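Local structure of mannan endo-1,6-alpha-mannosidase (Chaetomium thermophilum, 6RY0) at residues F226-L229 / G233-D236; E238-Y243 / V287-T292; H269-M274 / Q281-R286. The protein is a family 76 glycoside hydrolase that probably acts as a transglycosidase on alpha-1,6-linked mannose, moving GPI-anchored glycoproteins into the fungal cell wall. One frame throughout, in Å; residues are numbered along the deposited sequence. Where two conformers were deposited one is given.

Contact 1: residues F226-L229 / G233-D236; sequences FDWL and GYID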
loop_
_atom_site.group_PDB
_atom_site.type_symbol
_atom_site.label_atom_id
_atom_site.label_comp_id
_atom_site.label_asym_id
_atom_site.label_seq_id
_atom_site.Cartn_x
_atom_site.Cartn_y
_atom_site.Cartn_z
ATOM N N PHE A 226 -3.700 -16.785 -1.237
ATOM C CA PHE A 226 -5.060 -16.424 -0.848
ATOM C C PHE A 226 -5.760 -17.601 -0.181
ATOM O O PHE A 226 -6.411 -17.458 0.854
ATOM C CB PHE A 226 -5.849 -15.966 -2.066
ATOM C CG PHE A 226 -7.154 -15.331 -1.681
ATOM C CD1 PHE A 226 -8.275 -16.104 -1.465
ATOM C CD2 PHE A 226 -7.263 -13.939 -1.531
ATOM C CE1 PHE A 226 -9.478 -15.487 -1.094
ATOM C CE2 PHE A 226 -8.443 -13.348 -1.168
ATOM C CZ PHE A 226 -9.523 -14.122 -0.948
ATOM N N ASP A 227 -5.610 -18.787 -0.775
ATOM C CA ASP A 227 -6.260 -19.953 -0.228
ATOM C C ASP A 227 -5.724 -20.291 1.155
ATOM O O ASP A 227 -6.472 -20.778 2.008
ATOM C CB ASP A 227 -6.152 -21.115 -1.195
ATOM C CG ASP A 227 -7.066 -20.949 -2.425
ATOM O OD1 ASP A 227 -7.905 -20.012 -2.473
ATOM O OD2 ASP A 227 -6.901 -21.742 -3.354
ATOM N N TRP A 228 -4.443 -20.014 1.393
ATOM C CA TRP A 228 -3.860 -20.185 2.706
ATOM C C TRP A 228 -4.463 -19.201 3.720
ATOM O O TRP A 228 -4.842 -19.576 4.816
ATOM C CB TRP A 228 -2.321 -20.052 2.644
ATOM C CG TRP A 228 -1.706 -20.223 3.989
ATOM C CD1 TRP A 228 -1.387 -21.412 4.592
ATOM C CD2 TRP A 228 -1.405 -19.191 4.941
ATOM N NE1 TRP A 228 -0.918 -21.179 5.856
ATOM C CE2 TRP A 228 -0.922 -19.830 6.103
ATOM C CE3 TRP A 228 -1.482 -17.793 4.930
ATOM C CZ2 TRP A 228 -0.535 -19.136 7.225
ATOM C CZ3 TRP A 228 -1.077 -17.096 6.049
ATOM C CH2 TRP A 228 -0.635 -17.767 7.182
ATOM N N LEU A 229 -4.555 -17.923 3.335
ATOM C CA LEU A 229 -5.160 -16.920 4.196
ATOM C C LEU A 229 -6.601 -17.303 4.583
ATOM O O LEU A 229 -7.055 -17.039 5.696
ATOM C CB LEU A 229 -5.153 -15.568 3.505
ATOM C CG LEU A 229 -3.814 -14.833 3.532
ATOM C CD1 LEU A 229 -3.852 -13.641 2.578
ATOM C CD2 LEU A 229 -3.452 -14.387 4.938
ATOM N N GLY A 233 -7.910 -18.964 8.416
ATOM C CA GLY A 233 -8.975 -18.256 9.082
ATOM C C GLY A 233 -8.674 -16.802 9.365
ATOM O O GLY A 233 -9.414 -16.155 10.095
ATOM N N TYR A 234 -7.637 -16.253 8.737
ATOM C CA TYR A 234 -7.415 -14.819 8.805
ATOM C C TYR A 234 -8.502 -14.087 8.027
ATOM O O TYR A 234 -8.798 -12.930 8.341
ATOM C CB TYR A 234 -6.026 -14.409 8.345
ATOM C CG TYR A 234 -4.864 -14.942 9.150
ATOM C CD1 TYR A 234 -5.011 -15.675 10.337
ATOM C CD2 TYR A 234 -3.593 -14.760 8.683
ATOM C CE1 TYR A 234 -3.917 -16.182 10.994
ATOM C CE2 TYR A 234 -2.487 -15.275 9.327
ATOM C CZ TYR A 234 -2.642 -15.996 10.491
ATOM O OH TYR A 234 -1.574 -16.589 11.145
ATOM N N ILE A 235 -9.073 -14.720 7.008
ATOM C CA ILE A 235 -10.311 -14.280 6.390
ATOM C C ILE A 235 -11.411 -15.072 7.073
ATOM O O ILE A 235 -11.400 -16.299 7.048
ATOM C CB ILE A 235 -10.341 -14.540 4.898
ATOM C CG1 ILE A 235 -9.160 -13.880 4.189
ATOM C CG2 ILE A 235 -11.683 -14.086 4.325
ATOM C CD1 ILE A 235 -8.993 -14.352 2.746
ATOM N N ASP A 236 -12.371 -14.361 7.679
ATOM C CA ASP A 236 -13.466 -15.026 8.379
ATOM C C ASP A 236 -14.370 -15.710 7.360
ATOM O O ASP A 236 -14.875 -15.052 6.443
ATOM C CB ASP A 236 -14.227 -13.985 9.212
ATOM C CG ASP A 236 -15.192 -14.631 10.156
ATOM O OD1 ASP A 236 -16.201 -15.221 9.698
ATOM O OD2 ASP A 236 -14.975 -14.570 11.378
#
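Ile235 lies against the C-terminal end of helix 216-231, on Phe226 and Leu229, and its side chain can be walked outward. CB is set toward the helix. From it CG1 leaves anti to the carbonyl carbon (chi1 -57°) and passes Leu229 O at 4.1 Å, so the branch runs beside the end of the helix before it reaches a ring. The tip, CD1, then does most of the touching: it is 3.7 Å from Phe226 CZ, over one face of the ring and offset toward its rim, in a CH-pi contact. The same methyl also brushes Leu229 CB. The other branch, CG2, stands anti to the backbone N and turns to the indole of Trp240.

What turns the chain back to make this possible is a Schellman motif. Gly233 leaves the helix with a positive phi of 88°, a value at which a CB would be jammed against the preceding carbonyl oxygen. Leu229 O takes two weak bonds from the turn, one from Tyr234 N at 3.2 Å, badly bent, and one from Ile235 N at 3.3 Å, much straighter at 163°.

Tyr234 and Trp228 form an oblique aromatic pair: Tyr234 CE2 comes 3.8 Å from Trp228 CH2, with the two ring planes nearly perpendicular. Leu229 CD2 meets the neighbouring ring carbon, Tyr234 CD2, at 3.8 Å. Trp228 NE1 is bonded to Cys176 O, and Tyr234 rests on Cys252, the disulfide partner of Cys176.

Contact 2: residues E238-Y243 / V287-T292; sequences ETWAVY and VDNLLT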
loop_
_atom_site.group_PDB
_atom_site.type_symbol
_atom_site.label_atom_id
_atom_site.label_comp_id
_atom_site.label_asym_id
_atom_site.label_seq_id
_atom_site.Cartn_x
_atom_site.Cartn_y
_atom_site.Cartn_z
ATOM N N GLU A 238 -17.340 -16.760 7.586
ATOM C CA GLU A 238 -18.723 -16.335 7.675
ATOM C C GLU A 238 -18.895 -14.886 7.233
ATOM O O GLU A 238 -19.761 -14.553 6.436
ATOM C CB GLU A 238 -19.244 -16.530 9.107
ATOM C CG GLU A 238 -20.641 -15.946 9.322
ATOM C CD GLU A 238 -21.083 -15.910 10.784
ATOM O OE1 GLU A 238 -20.327 -16.344 11.694
ATOM O OE2 GLU A 238 -22.190 -15.418 11.040
ATOM N N THR A 239 -18.068 -14.005 7.771
ATOM C CA THR A 239 -18.281 -12.557 7.610
ATOM C C THR A 239 -17.325 -11.892 6.624
ATOM O O THR A 239 -17.555 -10.736 6.250
ATOM C CB THR A 239 -18.135 -11.816 8.948
ATOM O OG1 THR A 239 -16.741 -11.872 9.296
ATOM C CG2 THR A 239 -18.988 -12.457 10.031
ATOM N N TRP A 240 -16.244 -12.562 6.268
ATOM C CA TRP A 240 -15.226 -11.989 5.400
ATOM C C TRP A 240 -14.533 -10.777 6.001
ATOM O O TRP A 240 -13.838 -10.055 5.287
ATOM C CB TRP A 240 -15.731 -11.769 3.969
ATOM C CG TRP A 240 -15.905 -13.090 3.274
ATOM C CD1 TRP A 240 -16.825 -14.070 3.534
ATOM C CD2 TRP A 240 -15.049 -13.643 2.279
ATOM N NE1 TRP A 240 -16.604 -15.168 2.746
ATOM C CE2 TRP A 240 -15.524 -14.924 1.962
ATOM C CE3 TRP A 240 -13.917 -13.174 1.620
ATOM C CZ2 TRP A 240 -14.917 -15.734 1.000
ATOM C CZ3 TRP A 240 -13.314 -13.994 0.678
ATOM C CH2 TRP A 240 -13.826 -15.248 0.381
ATOM N N ALA A 241 -14.641 -10.598 7.312
ATOM C CA ALA A 241 -13.680 -9.797 8.035
ATOM C C ALA A 241 -12.278 -10.346 7.806
ATOM O O ALA A 241 -12.101 -11.539 7.575
ATOM C CB ALA A 241 -13.989 -9.827 9.521
ATOM N N VAL A 242 -11.287 -9.471 7.921
ATOM C CA VAL A 242 -9.898 -9.843 7.694
ATOM C C VAL A 242 -9.072 -9.461 8.913
ATOM O O VAL A 242 -8.876 -8.271 9.230
ATOM C CB VAL A 242 -9.346 -9.219 6.405
ATOM C CG1 VAL A 242 -7.883 -9.634 6.206
ATOM C CG2 VAL A 242 -10.190 -9.639 5.201
ATOM N N TYR A 243 -8.662 -10.481 9.650
ATOM C CA TYR A 243 -7.962 -10.347 10.906
ATOM C C TYR A 243 -6.454 -10.140 10.678
ATOM O O TYR A 243 -5.978 -10.112 9.556
ATOM C CB TYR A 243 -8.237 -11.603 11.748
ATOM C CG TYR A 243 -9.724 -11.854 11.949
ATOM C CD1 TYR A 243 -10.556 -10.857 12.417
ATOM C CD2 TYR A 243 -10.269 -13.083 11.638
ATOM C CE1 TYR A 243 -11.906 -11.086 12.592
ATOM C CE2 TYR A 243 -11.615 -13.326 11.800
ATOM C CZ TYR A 243 -12.447 -12.308 12.281
ATOM O OH TYR A 243 -13.802 -12.493 12.469
ATOM N N VAL A 287 -14.101 -10.938 -4.556
ATOM C CA VAL A 287 -14.194 -9.487 -4.617
ATOM C C VAL A 287 -15.453 -9.017 -3.919
ATOM O O VAL A 287 -15.421 -8.112 -3.074
ATOM C CB VAL A 287 -14.173 -9.019 -6.090
ATOM C CG1 VAL A 287 -14.650 -7.569 -6.243
ATOM C CG2 VAL A 287 -12.779 -9.183 -6.697
ATOM N N ASP A 288 -16.582 -9.616 -4.272
ATOM C CA ASP A 288 -17.860 -9.134 -3.753
ATOM C C ASP A 288 -17.949 -9.332 -2.241
ATOM O O ASP A 288 -18.435 -8.453 -1.533
ATOM C CB ASP A 288 -18.998 -9.860 -4.464
ATOM C CG ASP A 288 -19.114 -9.480 -5.931
ATOM O OD1 ASP A 288 -18.542 -8.450 -6.336
ATOM O OD2 ASP A 288 -19.833 -10.213 -6.648
ATOM N N ASN A 289 -17.487 -10.474 -1.743
ATOM C CA ASN A 289 -17.513 -10.746 -0.311
ATOM C C ASN A 289 -16.573 -9.837 0.464
ATOM O O ASN A 289 -16.955 -9.307 1.508
ATOM C CB ASN A 289 -17.193 -12.212 -0.044
ATOM C CG ASN A 289 -18.375 -13.132 -0.296
ATOM O OD1 ASN A 289 -19.511 -12.754 -0.083
ATOM N ND2 ASN A 289 -18.102 -14.341 -0.714
ATOM N N LEU A 290 -15.348 -9.656 -0.033
ATOM C CA LEU A 290 -14.428 -8.761 0.631
ATOM C C LEU A 290 -14.989 -7.340 0.646
ATOM O O LEU A 290 -14.888 -6.639 1.658
ATOM C CB LEU A 290 -13.065 -8.769 -0.054
ATOM C CG LEU A 290 -12.248 -10.034 0.211
ATOM C CD1 LEU A 290 -11.138 -10.181 -0.816
ATOM C CD2 LEU A 290 -11.672 -10.069 1.634
ATOM N N LEU A 291 -15.558 -6.899 -0.462
ATOM C CA LEU A 291 -16.120 -5.552 -0.557
ATOM C C LEU A 291 -17.285 -5.370 0.408
ATOM O O LEU A 291 -17.389 -4.352 1.098
ATOM C CB LEU A 291 -16.540 -5.285 -1.986
ATOM C CG LEU A 291 -17.155 -3.909 -2.262
ATOM C CD1 LEU A 291 -16.287 -2.753 -1.752
ATOM C CD2 LEU A 291 -17.460 -3.761 -3.740
ATOM N N THR A 292 -18.182 -6.350 0.470
ATOM C CA THR A 292 -19.283 -6.282 1.422
ATOM C C THR A 292 -18.747 -6.084 2.836
ATOM O O THR A 292 -19.228 -5.236 3.588
ATOM C CB THR A 292 -20.159 -7.528 1.333
ATOM O OG1 THR A 292 -20.747 -7.557 0.029
ATOM C CG2 THR A 292 -21.241 -7.587 2.385
HETATM O O HOH W 1 -13.798 -7.508 4.214
#
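The loop that leads from helix 216-231 to strand 245-247 lays the indole of Trp240 on helix 281-298, at Asn289 and Leu290. Trp240 CG stands anti to the carbonyl carbon (chi1 -71°), which brings the indole up to Asn289. Asn289 CB sits over the five-membered ring, 3.6 Å from its centroid and 18° off the ring normal, a close CH-pi contact. Beyond it the amide follows the indole outward, its plane tilted 34° from the ring, and Asn289 ND2 comes 3.8 Å from Trp240 CE2. Leu290 works at the edge instead: its CG is 3.8 Å from Trp240 CE3, while CD2 lies in the plane of the ring and also meets Val242 CG2 at 3.9 Å.

The loop backbone is fixed locally by an ST turn, in which Ala241 N donates to Thr239 OG1. Within it Trp240 takes positive phi, and its carbonyl faces the helix without touching it. A water bridges the two, donating to Trp240 O at 2.8 Å and to Leu290 O at 2.9 Å. A dimethyl sulfoxide, probably from the crystallisation liquor, lies about 4 Å from the side chain of Trp240.

Further along helix 281-298, Arg296 bonds to Thr239 O. Val242 packs on Ala264 and Leu267 of helix 261-278, while Leu291, on helix 281-298, packs on Arg344 and Ile345 of helix 342-358.

Contact 3: residues H269-M274 / Q281-R286; sequences HGAAFM and QKWKDR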
loop_
_atom_site.group_PDB
_atom_site.type_symbol
_atom_site.label_atom_id
_atom_site.label_comp_id
_atom_site.label_asym_id
_atom_site.label_seq_id
_atom_site.Cartn_x
_atom_site.Cartn_y
_atom_site.Cartn_z
ATOM N N HIS A 269 -8.070 -5.593 -3.408
ATOM C CA HIS A 269 -7.290 -5.137 -4.561
ATOM C C HIS A 269 -6.718 -6.338 -5.313
ATOM O O HIS A 269 -6.914 -6.443 -6.528
ATOM C CB HIS A 269 -6.214 -4.200 -4.018
ATOM C CG HIS A 269 -5.400 -3.458 -5.025
ATOM N ND1 HIS A 269 -4.131 -3.852 -5.384
ATOM C CD2 HIS A 269 -5.616 -2.264 -5.624
ATOM C CE1 HIS A 269 -3.607 -2.913 -6.148
ATOM N NE2 HIS A 269 -4.475 -1.938 -6.312
ATOM N N GLY A 270 -6.033 -7.234 -4.621
ATOM C CA GLY A 270 -5.465 -8.365 -5.319
ATOM C C GLY A 270 -6.509 -9.260 -5.915
ATOM O O GLY A 270 -6.327 -9.801 -7.019
ATOM N N ALA A 271 -7.627 -9.464 -5.205
ATOM C CA ALA A 271 -8.707 -10.300 -5.730
ATOM C C ALA A 271 -9.283 -9.689 -7.010
ATOM O O ALA A 271 -9.666 -10.429 -7.923
ATOM C CB ALA A 271 -9.781 -10.485 -4.677
ATOM N N ALA A 272 -9.364 -8.360 -7.083
ATOM C CA ALA A 272 -9.849 -7.709 -8.275
ATOM C C ALA A 272 -8.908 -7.952 -9.456
ATOM O O ALA A 272 -9.363 -8.217 -10.560
ATOM C CB ALA A 272 -10.033 -6.216 -8.022
ATOM N N PHE A 273 -7.585 -7.891 -9.233
ATOM C CA PHE A 273 -6.649 -8.236 -10.272
ATOM C C PHE A 273 -6.813 -9.688 -10.699
ATOM O O PHE A 273 -6.767 -9.979 -11.904
ATOM C CB PHE A 273 -5.185 -7.926 -9.847
ATOM C CG PHE A 273 -4.808 -6.473 -10.033
ATOM C CD1 PHE A 273 -5.058 -5.532 -9.037
ATOM C CD2 PHE A 273 -4.184 -6.040 -11.182
ATOM C CE1 PHE A 273 -4.720 -4.197 -9.228
ATOM C CE2 PHE A 273 -3.856 -4.703 -11.378
ATOM C CZ PHE A 273 -4.124 -3.784 -10.392
ATOM N N MET A 274 -7.025 -10.592 -9.753
ATOM C CA MET A 274 -7.232 -11.992 -10.099
ATOM C C MET A 274 -8.523 -12.191 -10.886
ATOM O O MET A 274 -8.558 -12.994 -11.826
ATOM C CB MET A 274 -7.260 -12.903 -8.886
ATOM C CG MET A 274 -5.930 -13.010 -8.154
ATOM S SD MET A 274 -4.609 -13.742 -9.153
ATOM C CE MET A 274 -5.139 -15.454 -9.158
ATOM N N GLN A 281 -15.309 -16.995 -11.890
ATOM C CA GLN A 281 -16.359 -16.557 -10.977
ATOM C C GLN A 281 -15.955 -16.616 -9.515
ATOM O O GLN A 281 -16.415 -15.811 -8.715
ATOM C CB GLN A 281 -17.606 -17.422 -11.190
ATOM C CG GLN A 281 -18.808 -17.034 -10.354
ATOM C CD GLN A 281 -19.348 -15.679 -10.680
ATOM O OE1 GLN A 281 -19.339 -15.241 -11.840
ATOM N NE2 GLN A 281 -19.846 -14.997 -9.657
ATOM N N LYS A 282 -15.100 -17.555 -9.140
ATOM C CA LYS A 282 -14.702 -17.618 -7.739
ATOM C C LYS A 282 -14.030 -16.318 -7.298
ATOM O O LYS A 282 -14.202 -15.886 -6.156
ATOM C CB LYS A 282 -13.831 -18.836 -7.432
ATOM C CG LYS A 282 -12.388 -18.759 -7.769
ATOM C CD LYS A 282 -11.672 -20.085 -7.437
ATOM C CE LYS A 282 -10.190 -19.996 -7.763
ATOM N NZ LYS A 282 -9.521 -21.277 -7.631
ATOM N N TRP A 283 -13.270 -15.697 -8.176
ATOM C CA TRP A 283 -12.644 -14.431 -7.852
ATOM C C TRP A 283 -13.635 -13.292 -7.809
ATOM O O TRP A 283 -13.472 -12.388 -6.990
ATOM C CB TRP A 283 -11.453 -14.128 -8.778
ATOM C CG TRP A 283 -10.276 -14.993 -8.463
ATOM C CD1 TRP A 283 -9.736 -15.986 -9.238
ATOM C CD2 TRP A 283 -9.481 -14.950 -7.278
ATOM N NE1 TRP A 283 -8.680 -16.572 -8.604
ATOM C CE2 TRP A 283 -8.494 -15.949 -7.395
ATOM C CE3 TRP A 283 -9.502 -14.151 -6.133
ATOM C CZ2 TRP A 283 -7.540 -16.165 -6.393
ATOM C CZ3 TRP A 283 -8.554 -14.380 -5.159
ATOM C CH2 TRP A 283 -7.612 -15.386 -5.280
ATOM N N LYS A 284 -14.639 -13.291 -8.672
ATOM C CA LYS A 284 -15.700 -12.301 -8.552
ATOM C C LYS A 284 -16.377 -12.415 -7.199
ATOM O O LYS A 284 -16.651 -11.411 -6.544
ATOM C CB LYS A 284 -16.738 -12.423 -9.670
ATOM C CG LYS A 284 -17.723 -11.259 -9.636
ATOM C CD LYS A 284 -18.737 -11.313 -10.740
ATOM C CE LYS A 284 -19.730 -10.163 -10.652
ATOM N NZ LYS A 284 -20.562 -10.215 -9.419
ATOM N N ASP A 285 -16.665 -13.641 -6.780
ATOM C CA ASP A 285 -17.311 -13.865 -5.495
ATOM C C ASP A 285 -16.460 -13.354 -4.357
ATOM O O ASP A 285 -16.972 -12.764 -3.395
ATOM C CB ASP A 285 -17.595 -15.356 -5.260
ATOM C CG ASP A 285 -18.597 -15.948 -6.201
ATOM O OD1 ASP A 285 -19.365 -15.198 -6.830
ATOM O OD2 ASP A 285 -18.658 -17.189 -6.269
ATOM N N ARG A 286 -15.147 -13.574 -4.450
ATOM C CA ARG A 286 -14.223 -13.116 -3.415
ATOM C C ARG A 286 -14.155 -11.586 -3.381
ATOM O O ARG A 286 -14.164 -10.995 -2.305
ATOM C CB ARG A 286 -12.840 -13.748 -3.619
ATOM C CG ARG A 286 -12.834 -15.235 -3.339
ATOM C CD ARG A 286 -11.648 -15.948 -3.932
ATOM N NE ARG A 286 -11.837 -17.379 -3.785
ATOM C CZ ARG A 286 -10.899 -18.278 -3.960
ATOM N NH1 ARG A 286 -9.670 -17.912 -4.298
ATOM N NH2 ARG A 286 -11.215 -19.564 -3.802
#
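Met274 N donates to Gly270 O at 2.9 Å, a regular helical bond in the first arm of an antiparallel helical hairpin: helix 261-278 turns straight into helix 281-298, as successive helices do in the (alpha/alpha)6 barrel expected of this family. The two arms meet around one indole. Met274 CB stands over the five-membered ring of Trp283, only 3.4 Å from CD2, and Ala271 CB comes 4.0 Å from Trp283 CE3.

Trp283 is gripped on other sides too. Arg286 NH1 lies above the opposite face, offset toward the rim; Phe226 of helix 216-231 meets the ring edge-to-face, and Glu223 accepts from NE1. With an alanine in place of Trp283, a gap would probably open between the hairpin arms under Met274, and Glu223 would lose the indole N-H.

Beyond CB, the Met274 chain bends at both chi2 (-63°) and chi3 (-73°), which keeps CG, SD and CE over the indole. Its SD hangs well above the face, 5.1 Å from the six-membered centroid, a Met-aromatic contact, and the terminal methyl CE comes down to 3.7 Å from Trp283 CZ2.

How the contacts relate
The three contacts form one cluster on the same side of the chain's centre, away from the calcium site of Asp73 and His385. Contacts 1 and 2 lie about 10 Å apart between centres and share the loop 233-243, which is closed on itself by Tyr234 O and Tyr243 N at 2.8 Å and by Asp236 OD2 and Tyr243 OH at 2.6 Å. Contact 3 is nested in sequence within the loop closed by contact 2 and shares helix 281-298 with it; Val287 CG2 reaches Ala271 C at 3.5 Å. Contact 1 joins contact 3 through Phe226 CG and Trp283 CH2, 3.6 Å apart. Arg286 packs on Phe226 and Trp240 and lies over the Trp283 ring.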